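Local coordinates for protein probable N-acetyl-gamma-glutamyl-phosphate reductase, chloroplastic (Arabidopsis thaliana, PDB 1XYG) that probably catalyses the NADPH-dependent reduction of N-acetyl-glutamyl 5-phosphate to the 5-semialdehyde in chloroplast arginine biosynthesis, at residues V44-M57 with L69-V83. Residues are numbered along the deposited sequence; the frame is centred on the assembly and turned at random.
Sequences VTLMTADRKAGQSM and LPTLVSVKDADFSTV
L72 packs into the bend of segment 44-57: CD2 lies 3.7 Å from M47 CB, while CD1 reaches A49 CB and the K52 carbonyl. Both L72 CB and L72 CD1 approach Q55 O to 3.4 Å. With CG beside the backbone N (chi1 -63°), the branch lies against M47 CB, A49 CB and Q55 O in this tightly packed part of the contact, where V60 of helix 57-60 also touches it.

L72 is held by two backbone bonds to the turn at G54 and Q55. Its N donates to Q55 O at 3.3 Å, and its O receives G54 N at 2.7 Å, the donor standing above the carbonyl plane. Next to it, V73 forms a single bridge with T48, V73 N bonding M47 O at 3.1 Å and V73 O accepting from A49 N at 3.0 Å; both bonds are close to straight. The bend of M47 at chi3 (-62°) brings CE to L69 CB and P70 CD, and the M47 side chain crosses L69 at about a right angle; V33 of helix 27-37 touches both.

L46 makes a second apolar patch: its CD2 lies 3.6 Å from D79 O and reaches A78 CB and, at longer range, F80 CD1, and L46 CB meets V83 CG1. The solvent side is at the exposed T71 and G54, where T71 CG2 approaches G54 O at 3.8 Å. One water links M47 N to T71 O, another A49 O to V75 N.

Strand 42-47 is an outermost strand of the parallel Rossmann sheet within this chain, and the loop leading to strand 85-88 lies alongside it. Polar pairing between the segments is thus backbone to backbone or through water, whereas side chains meet mainly by apolar packing; the buried hydroxyls of T45 and T48 have no modelled partner.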
ATOM      1  N   VAL A  44      -0.060  33.105  -5.650  1.00 42.40           N
ATOM      2  CA  VAL A  44      -1.396  32.815  -6.157  1.00 42.07           C
ATOM      3  C   VAL A  44      -2.389  33.846  -5.619  1.00 41.70           C
ATOM      4  O   VAL A  44      -2.575  33.961  -4.409  1.00 42.21           O
ATOM      5  CB  VAL A  44      -1.872  31.416  -5.718  1.00 41.74           C
ATOM      6  CG1 VAL A  44      -3.273  31.155  -6.260  1.00 41.07           C
ATOM      7  CG2 VAL A  44      -0.907  30.354  -6.216  1.00 42.12           C
ATOM      8  N   THR A  45      -3.031  34.586  -6.519  1.00 41.48           N
ATOM      9  CA  THR A  45      -3.990  35.609  -6.114  1.00 42.12           C
ATOM     10  C   THR A  45      -5.392  35.336  -6.656  1.00 41.91           C
ATOM     11  O   THR A  45      -6.360  35.977  -6.251  1.00 42.19           O
ATOM     12  CB  THR A  45      -3.553  37.023  -6.583  1.00 41.39           C
ATOM     13  OG1 THR A  45      -3.357  37.020  -8.004  1.00 43.22           O
ATOM     14  CG2 THR A  45      -2.270  37.450  -5.883  1.00 41.23           C
ATOM     15  N   LEU A  46      -5.501  34.376  -7.564  1.00 40.43           N
ATOM     16  CA  LEU A  46      -6.790  34.038  -8.158  1.00 40.03           C
ATOM     17  C   LEU A  46      -6.909  32.531  -8.445  1.00 40.50           C
ATOM     18  O   LEU A  46      -6.026  31.944  -9.067  1.00 40.71           O
ATOM     19  CB  LEU A  46      -6.976  34.826  -9.450  1.00 40.35           C
ATOM     20  CG  LEU A  46      -8.275  34.532 -10.193  1.00 40.84           C
ATOM     21  CD1 LEU A  46      -9.455  34.728  -9.251  1.00 42.52           C
ATOM     22  CD2 LEU A  46      -8.383  35.441 -11.399  1.00 41.79           C
ATOM     23  N   MET A  47      -8.004  31.908  -8.005  1.00 38.16           N
ATOM     24  CA  MET A  47      -8.199  30.467  -8.212  1.00 38.33           C
ATOM     25  C   MET A  47      -9.614  30.064  -8.655  1.00 38.75           C
ATOM     26  O   MET A  47     -10.612  30.499  -8.063  1.00 38.22           O
ATOM     27  CB  MET A  47      -7.858  29.688  -6.934  1.00 36.22           C
ATOM     28  CG  MET A  47      -6.422  29.802  -6.457  1.00 35.00           C
ATOM     29  SD  MET A  47      -6.030  28.607  -5.141  1.00 34.52           S
ATOM     30  CE  MET A  47      -7.155  29.085  -3.822  1.00 35.15           C
ATOM     31  N   THR A  48      -9.680  29.201  -9.670  1.00 38.76           N
ATOM     32  CA  THR A  48     -10.939  28.704 -10.242  1.00 39.45           C
ATOM     33  C   THR A  48     -11.274  27.234  -9.918  1.00 40.53           C
ATOM     34  O   THR A  48     -10.395  26.370  -9.901  1.00 38.97           O
ATOM     35  CB  THR A  48     -10.929  28.811 -11.781  1.00 39.74           C
ATOM     36  OG1 THR A  48     -10.829  30.179 -12.184  1.00 41.21           O
ATOM     37  CG2 THR A  48     -12.177  28.242 -12.340  1.00 40.71           C
ATOM     38  N   ALA A  49     -12.560  26.967  -9.683  1.00 41.75           N
ATOM     39  CA  ALA A  49     -13.065  25.622  -9.399  1.00 41.53           C
ATOM     40  C   ALA A  49     -14.458  25.502 -10.012  1.00 42.51           C
ATOM     41  O   ALA A  49     -15.150  26.500 -10.215  1.00 41.89           O
ATOM     42  CB  ALA A  49     -13.130  25.373  -7.901  1.00 43.70           C
ATOM     43  N   ASP A  50     -14.878  24.278 -10.301  1.00 45.89           N
ATOM     44  CA  ASP A  50     -16.182  24.067 -10.907  1.00 48.51           C
ATOM     45  C   ASP A  50     -17.296  23.853  -9.875  1.00 49.79           C
ATOM     46  O   ASP A  50     -17.958  24.808  -9.455  1.00 49.15           O
ATOM     47  CB  ASP A  50     -16.107  22.883 -11.874  1.00 50.31           C
ATOM     48  CG  ASP A  50     -17.329  22.777 -12.757  1.00 51.23           C
ATOM     49  OD1 ASP A  50     -17.764  23.819 -13.299  1.00 52.53           O
ATOM     50  OD2 ASP A  50     -17.846  21.652 -12.915  1.00 51.91           O
ATOM     51  N   ARG A  51     -17.498  22.605  -9.469  1.00 50.83           N
ATOM     52  CA  ARG A  51     -18.537  22.275  -8.499  1.00 51.58           C
ATOM     53  C   ARG A  51     -18.215  22.846  -7.134  1.00 52.54           C
ATOM     54  O   ARG A  51     -19.111  23.192  -6.367  1.00 51.40           O
ATOM     55  CB  ARG A  51     -18.684  20.761  -8.385  1.00 50.33           C
ATOM     56  CG  ARG A  51     -18.702  20.076  -9.723  1.00 52.13           C
ATOM     57  CD  ARG A  51     -18.989  18.600  -9.590  1.00 54.58           C
ATOM     58  NE  ARG A  51     -18.771  17.926 -10.864  1.00 56.76           N
ATOM     59  CZ  ARG A  51     -19.130  16.676 -11.121  1.00 57.39           C
ATOM     60  NH1 ARG A  51     -19.733  15.957 -10.187  1.00 58.91           N
ATOM     61  NH2 ARG A  51     -18.875  16.142 -12.309  1.00 57.40           N
ATOM     62  N   LYS A  52     -16.925  22.952  -6.835  1.00 54.61           N
ATOM     63  CA  LYS A  52     -16.500  23.457  -5.540  1.00 55.09           C
ATOM     64  C   LYS A  52     -16.204  24.950  -5.509  1.00 55.55           C
ATOM     65  O   LYS A  52     -15.506  25.428  -4.620  1.00 54.40           O
ATOM     66  CB  LYS A  52     -15.298  22.646  -5.056  1.00 55.73           C
ATOM     67  CG  LYS A  52     -15.652  21.180  -4.849  1.00 56.27           C
ATOM     68  CD  LYS A  52     -14.451  20.323  -4.512  1.00 57.32           C
ATOM     69  CE  LYS A  52     -14.862  18.861  -4.393  1.00 58.05           C
ATOM     70  NZ  LYS A  52     -13.712  17.968  -4.076  1.00 58.19           N
ATOM     71  N   ALA A  53     -16.743  25.683  -6.478  1.00 57.33           N
ATOM     72  CA  ALA A  53     -16.555  27.127  -6.518  1.00 59.07           C
ATOM     73  C   ALA A  53     -17.248  27.672  -5.280  1.00 60.50           C
ATOM     74  O   ALA A  53     -18.233  27.095  -4.816  1.00 61.16           O
ATOM     75  CB  ALA A  53     -17.192  27.715  -7.767  1.00 58.19           C
ATOM     76  N   GLY A  54     -16.733  28.773  -4.743  1.00 62.35           N
ATOM     77  CA  GLY A  54     -17.326  29.363  -3.557  1.00 63.60           C
ATOM     78  C   GLY A  54     -16.802  28.720  -2.287  1.00 65.00           C
ATOM     79  O   GLY A  54     -16.998  29.240  -1.190  1.00 65.08           O
ATOM     80  N   GLN A  55     -16.135  27.582  -2.428  1.00 65.35           N
ATOM     81  CA  GLN A  55     -15.589  26.894  -1.270  1.00 66.12           C
ATOM     82  C   GLN A  55     -14.177  27.350  -0.957  1.00 66.71           C
ATOM     83  O   GLN A  55     -13.431  27.771  -1.843  1.00 66.85           O
ATOM     84  CB  GLN A  55     -15.565  25.382  -1.492  1.00 65.83           C
ATOM     85  CG  GLN A  55     -16.908  24.698  -1.381  1.00 67.13           C
ATOM     86  CD  GLN A  55     -16.782  23.190  -1.447  1.00 67.90           C
ATOM     87  OE1 GLN A  55     -16.061  22.581  -0.654  1.00 67.97           O
ATOM     88  NE2 GLN A  55     -17.487  22.576  -2.393  1.00 67.35           N
ATOM     89  N   SER A  56     -13.821  27.261   0.318  1.00 67.73           N
ATOM     90  CA  SER A  56     -12.482  27.621   0.757  1.00 67.88           C
ATOM     91  C   SER A  56     -11.669  26.394   0.374  1.00 67.19           C
ATOM     92  O   SER A  56     -12.191  25.281   0.402  1.00 66.73           O
ATOM     93  CB  SER A  56     -12.456  27.836   2.276  1.00 68.45           C
ATOM     94  OG  SER A  56     -11.228  28.414   2.687  1.00 70.67           O
ATOM     95  N   MET A  57     -10.406  26.561   0.006  1.00 65.74           N
ATOM     96  CA  MET A  57      -9.669  25.377  -0.367  1.00 66.07           C
ATOM     97  C   MET A  57      -9.329  24.469   0.804  1.00 66.52           C
ATOM     98  O   MET A  57      -8.915  23.326   0.607  1.00 66.53           O
ATOM     99  CB  MET A  57      -8.425  25.727  -1.149  1.00 66.20           C
ATOM    100  CG  MET A  57      -8.160  24.632  -2.137  1.00 65.20           C
ATOM    101  SD  MET A  57      -6.618  24.770  -2.985  1.00 67.14           S
ATOM    102  CE  MET A  57      -7.044  24.068  -4.499  1.00 65.83           C
ATOM    103  N   LEU A  69      -4.976  31.314   1.230  1.00 49.32           N
ATOM    104  CA  LEU A  69      -5.318  31.396  -0.187  1.00 45.98           C
ATOM    105  C   LEU A  69      -6.656  32.068  -0.430  1.00 43.83           C
ATOM    106  O   LEU A  69      -7.462  32.216   0.478  1.00 43.80           O
ATOM    107  CB  LEU A  69      -5.343  29.988  -0.784  1.00 44.54           C
ATOM    108  CG  LEU A  69      -4.030  29.206  -0.697  1.00 44.16           C
ATOM    109  CD1 LEU A  69      -4.270  27.744  -1.029  1.00 42.27           C
ATOM    110  CD2 LEU A  69      -3.027  29.845  -1.636  1.00 42.91           C
ATOM    111  N   PRO A  70      -6.926  32.448  -1.685  1.00 42.98           N
ATOM    112  CA  PRO A  70      -8.182  33.108  -2.053  1.00 43.21           C
ATOM    113  C   PRO A  70      -9.326  32.124  -2.038  1.00 43.58           C
ATOM    114  O   PRO A  70      -9.107  30.918  -1.994  1.00 41.12           O
ATOM    115  CB  PRO A  70      -7.913  33.624  -3.466  1.00 42.25           C
ATOM    116  CG  PRO A  70      -6.415  33.653  -3.547  1.00 42.99           C
ATOM    117  CD  PRO A  70      -6.013  32.428  -2.833  1.00 42.77           C
ATOM    118  N   THR A  71     -10.546  32.649  -2.062  1.00 45.64           N
ATOM    119  CA  THR A  71     -11.747  31.828  -2.061  1.00 45.47           C
ATOM    120  C   THR A  71     -11.904  31.402  -3.517  1.00 44.67           C
ATOM    121  O   THR A  71     -11.637  32.191  -4.417  1.00 43.26           O
ATOM    122  CB  THR A  71     -12.973  32.665  -1.607  1.00 48.01           C
ATOM    123  OG1 THR A  71     -12.733  33.179  -0.294  1.00 50.30           O
ATOM    124  CG2 THR A  71     -14.228  31.816  -1.594  1.00 47.82           C
ATOM    125  N   LEU A  72     -12.305  30.161  -3.764  1.00 43.46           N
ATOM    126  CA  LEU A  72     -12.485  29.692  -5.140  1.00 42.37           C
ATOM    127  C   LEU A  72     -13.684  30.338  -5.815  1.00 41.52           C
ATOM    128  O   LEU A  72     -14.744  30.488  -5.210  1.00 41.77           O
ATOM    129  CB  LEU A  72     -12.665  28.174  -5.157  1.00 41.84           C
ATOM    130  CG  LEU A  72     -11.469  27.369  -4.655  1.00 40.92           C
ATOM    131  CD1 LEU A  72     -11.926  25.980  -4.262  1.00 39.82           C
ATOM    132  CD2 LEU A  72     -10.397  27.319  -5.731  1.00 39.05           C
ATOM    133  N   VAL A  73     -13.508  30.725  -7.073  1.00 40.65           N
ATOM    134  CA  VAL A  73     -14.594  31.331  -7.828  1.00 39.63           C
ATOM    135  C   VAL A  73     -14.819  30.519  -9.092  1.00 40.58           C
ATOM    136  O   VAL A  73     -14.065  29.589  -9.394  1.00 38.96           O
ATOM    137  CB  VAL A  73     -14.278  32.787  -8.242  1.00 38.33           C
ATOM    138  CG1 VAL A  73     -13.860  33.592  -7.021  1.00 40.10           C
ATOM    139  CG2 VAL A  73     -13.199  32.814  -9.320  1.00 35.80           C
ATOM    140  N   SER A  74     -15.861  30.884  -9.827  1.00 41.25           N
ATOM    141  CA  SER A  74     -16.202  30.217 -11.069  1.00 42.75           C
ATOM    142  C   SER A  74     -15.439  30.885 -12.206  1.00 44.05           C
ATOM    143  O   SER A  74     -15.194  32.092 -12.160  1.00 44.67           O
ATOM    144  CB  SER A  74     -17.705  30.336 -11.313  1.00 43.56           C
ATOM    145  OG  SER A  74     -18.052  29.868 -12.601  1.00 47.43           O
ATOM    146  N   VAL A  75     -15.053  30.107 -13.216  1.00 44.85           N
ATOM    147  CA  VAL A  75     -14.347  30.657 -14.371  1.00 47.42           C
ATOM    148  C   VAL A  75     -15.119  31.852 -14.921  1.00 49.09           C
ATOM    149  O   VAL A  75     -14.532  32.852 -15.323  1.00 47.50           O
ATOM    150  CB  VAL A  75     -14.241  29.653 -15.540  1.00 46.67           C
ATOM    151  CG1 VAL A  75     -13.504  30.295 -16.699  1.00 46.74           C
ATOM    152  CG2 VAL A  75     -13.531  28.406 -15.101  1.00 49.12           C
ATOM    153  N   LYS A  76     -16.441  31.733 -14.948  1.00 53.21           N
ATOM    154  CA  LYS A  76     -17.280  32.797 -15.473  1.00 56.84           C
ATOM    155  C   LYS A  76     -17.225  34.090 -14.659  1.00 56.54           C
ATOM    156  O   LYS A  76     -17.488  35.166 -15.196  1.00 54.60           O
ATOM    157  CB  LYS A  76     -18.725  32.310 -15.584  1.00 61.31           C
ATOM    158  CG  LYS A  76     -18.915  31.187 -16.590  1.00 67.18           C
ATOM    159  CD  LYS A  76     -20.374  30.783 -16.679  1.00 72.97           C
ATOM    160  CE  LYS A  76     -20.590  29.676 -17.697  1.00 77.26           C
ATOM    161  NZ  LYS A  76     -22.030  29.298 -17.768  1.00 83.24           N
ATOM    162  N   ASP A  77     -16.871  33.993 -13.377  1.00 56.57           N
ATOM    163  CA  ASP A  77     -16.803  35.179 -12.520  1.00 57.15           C
ATOM    164  C   ASP A  77     -15.386  35.666 -12.208  1.00 56.07           C
ATOM    165  O   ASP A  77     -15.209  36.586 -11.409  1.00 55.44           O
ATOM    166  CB  ASP A  77     -17.534  34.923 -11.197  1.00 58.45           C
ATOM    167  CG  ASP A  77     -19.015  34.659 -11.387  1.00 60.51           C
ATOM    168  OD1 ASP A  77     -19.629  35.299 -12.266  1.00 62.43           O
ATOM    169  OD2 ASP A  77     -19.569  33.820 -10.648  1.00 60.38           O
ATOM    170  N   ALA A  78     -14.384  35.065 -12.842  1.00 54.75           N
ATOM    171  CA  ALA A  78     -12.996  35.442 -12.602  1.00 53.63           C
ATOM    172  C   ALA A  78     -12.531  36.589 -13.485  1.00 53.69           C
ATOM    173  O   ALA A  78     -12.767  36.584 -14.691  1.00 53.39           O
ATOM    174  CB  ALA A  78     -12.093  34.242 -12.812  1.00 52.50           C
ATOM    175  N   ASP A  79     -11.868  37.570 -12.872  1.00 54.09           N
ATOM    176  CA  ASP A  79     -11.340  38.723 -13.602  1.00 53.30           C
ATOM    177  C   ASP A  79      -9.845  38.498 -13.841  1.00 51.94           C
ATOM    178  O   ASP A  79      -9.027  38.649 -12.928  1.00 50.12           O
ATOM    179  CB  ASP A  79     -11.538  40.013 -12.805  1.00 54.63           C
ATOM    180  CG  ASP A  79     -11.299  41.251 -13.646  1.00 57.00           C
ATOM    181  OD1 ASP A  79     -10.254  41.319 -14.324  1.00 57.02           O
ATOM    182  OD2 ASP A  79     -12.156  42.157 -13.634  1.00 60.84           O
ATOM    183  N   PHE A  80      -9.498  38.155 -15.077  1.00 50.26           N
ATOM    184  CA  PHE A  80      -8.118  37.868 -15.435  1.00 50.48           C
ATOM    185  C   PHE A  80      -7.186  39.050 -15.666  1.00 49.53           C
ATOM    186  O   PHE A  80      -6.000  38.861 -15.942  1.00 49.68           O
ATOM    187  CB  PHE A  80      -8.107  36.924 -16.637  1.00 50.48           C
ATOM    188  CG  PHE A  80      -8.604  35.549 -16.304  1.00 51.92           C
ATOM    189  CD1 PHE A  80      -7.834  34.694 -15.521  1.00 50.30           C
ATOM    190  CD2 PHE A  80      -9.871  35.135 -16.700  1.00 51.76           C
ATOM    191  CE1 PHE A  80      -8.319  33.456 -15.135  1.00 50.63           C
ATOM    192  CE2 PHE A  80     -10.364  33.889 -16.313  1.00 51.93           C
ATOM    193  CZ  PHE A  80      -9.587  33.051 -15.531  1.00 50.22           C
ATOM    194  N   SER A  81      -7.709  40.265 -15.547  1.00 48.67           N
ATOM    195  CA  SER A  81      -6.876  41.452 -15.714  1.00 47.91           C
ATOM    196  C   SER A  81      -6.222  41.675 -14.354  1.00 48.09           C
ATOM    197  O   SER A  81      -5.400  42.576 -14.167  1.00 46.45           O
ATOM    198  CB  SER A  81      -7.732  42.666 -16.101  1.00 47.55           C
ATOM    199  OG  SER A  81      -8.577  43.079 -15.038  1.00 48.15           O
ATOM    200  N   THR A  82      -6.599  40.820 -13.409  1.00 47.47           N
ATOM    201  CA  THR A  82      -6.098  40.874 -12.043  1.00 46.33           C
ATOM    202  C   THR A  82      -4.843  40.015 -11.824  1.00 45.19           C
ATOM    203  O   THR A  82      -4.301  39.982 -10.719  1.00 44.83           O
ATOM    204  CB  THR A  82      -7.190  40.398 -11.071  1.00 47.89           C
ATOM    205  OG1 THR A  82      -8.409  41.094 -11.356  1.00 50.64           O
ATOM    206  CG2 THR A  82      -6.786  40.668  -9.628  1.00 48.01           C
ATOM    207  N   VAL A  83      -4.385  39.316 -12.862  1.00 42.18           N
ATOM    208  CA  VAL A  83      -3.201  38.468 -12.727  1.00 40.87           C
ATOM    209  C   VAL A  83      -2.181  38.700 -13.834  1.00 40.72           C
ATOM    210  O   VAL A  83      -2.515  39.220 -14.896  1.00 39.90           O
ATOM    211  CB  VAL A  83      -3.579  36.964 -12.693  1.00 39.58           C
ATOM    212  CG1 VAL A  83      -4.345  36.650 -11.412  1.00 38.32           C
ATOM    213  CG2 VAL A  83      -4.422  36.607 -13.906  1.00 38.23           C
TER
HETATM  214  O   HOH W   1      -9.878  33.357  -6.566  1.00 32.11           O
HETATM  215  O   HOH W   2     -15.639  27.309 -12.971  1.00 31.99           O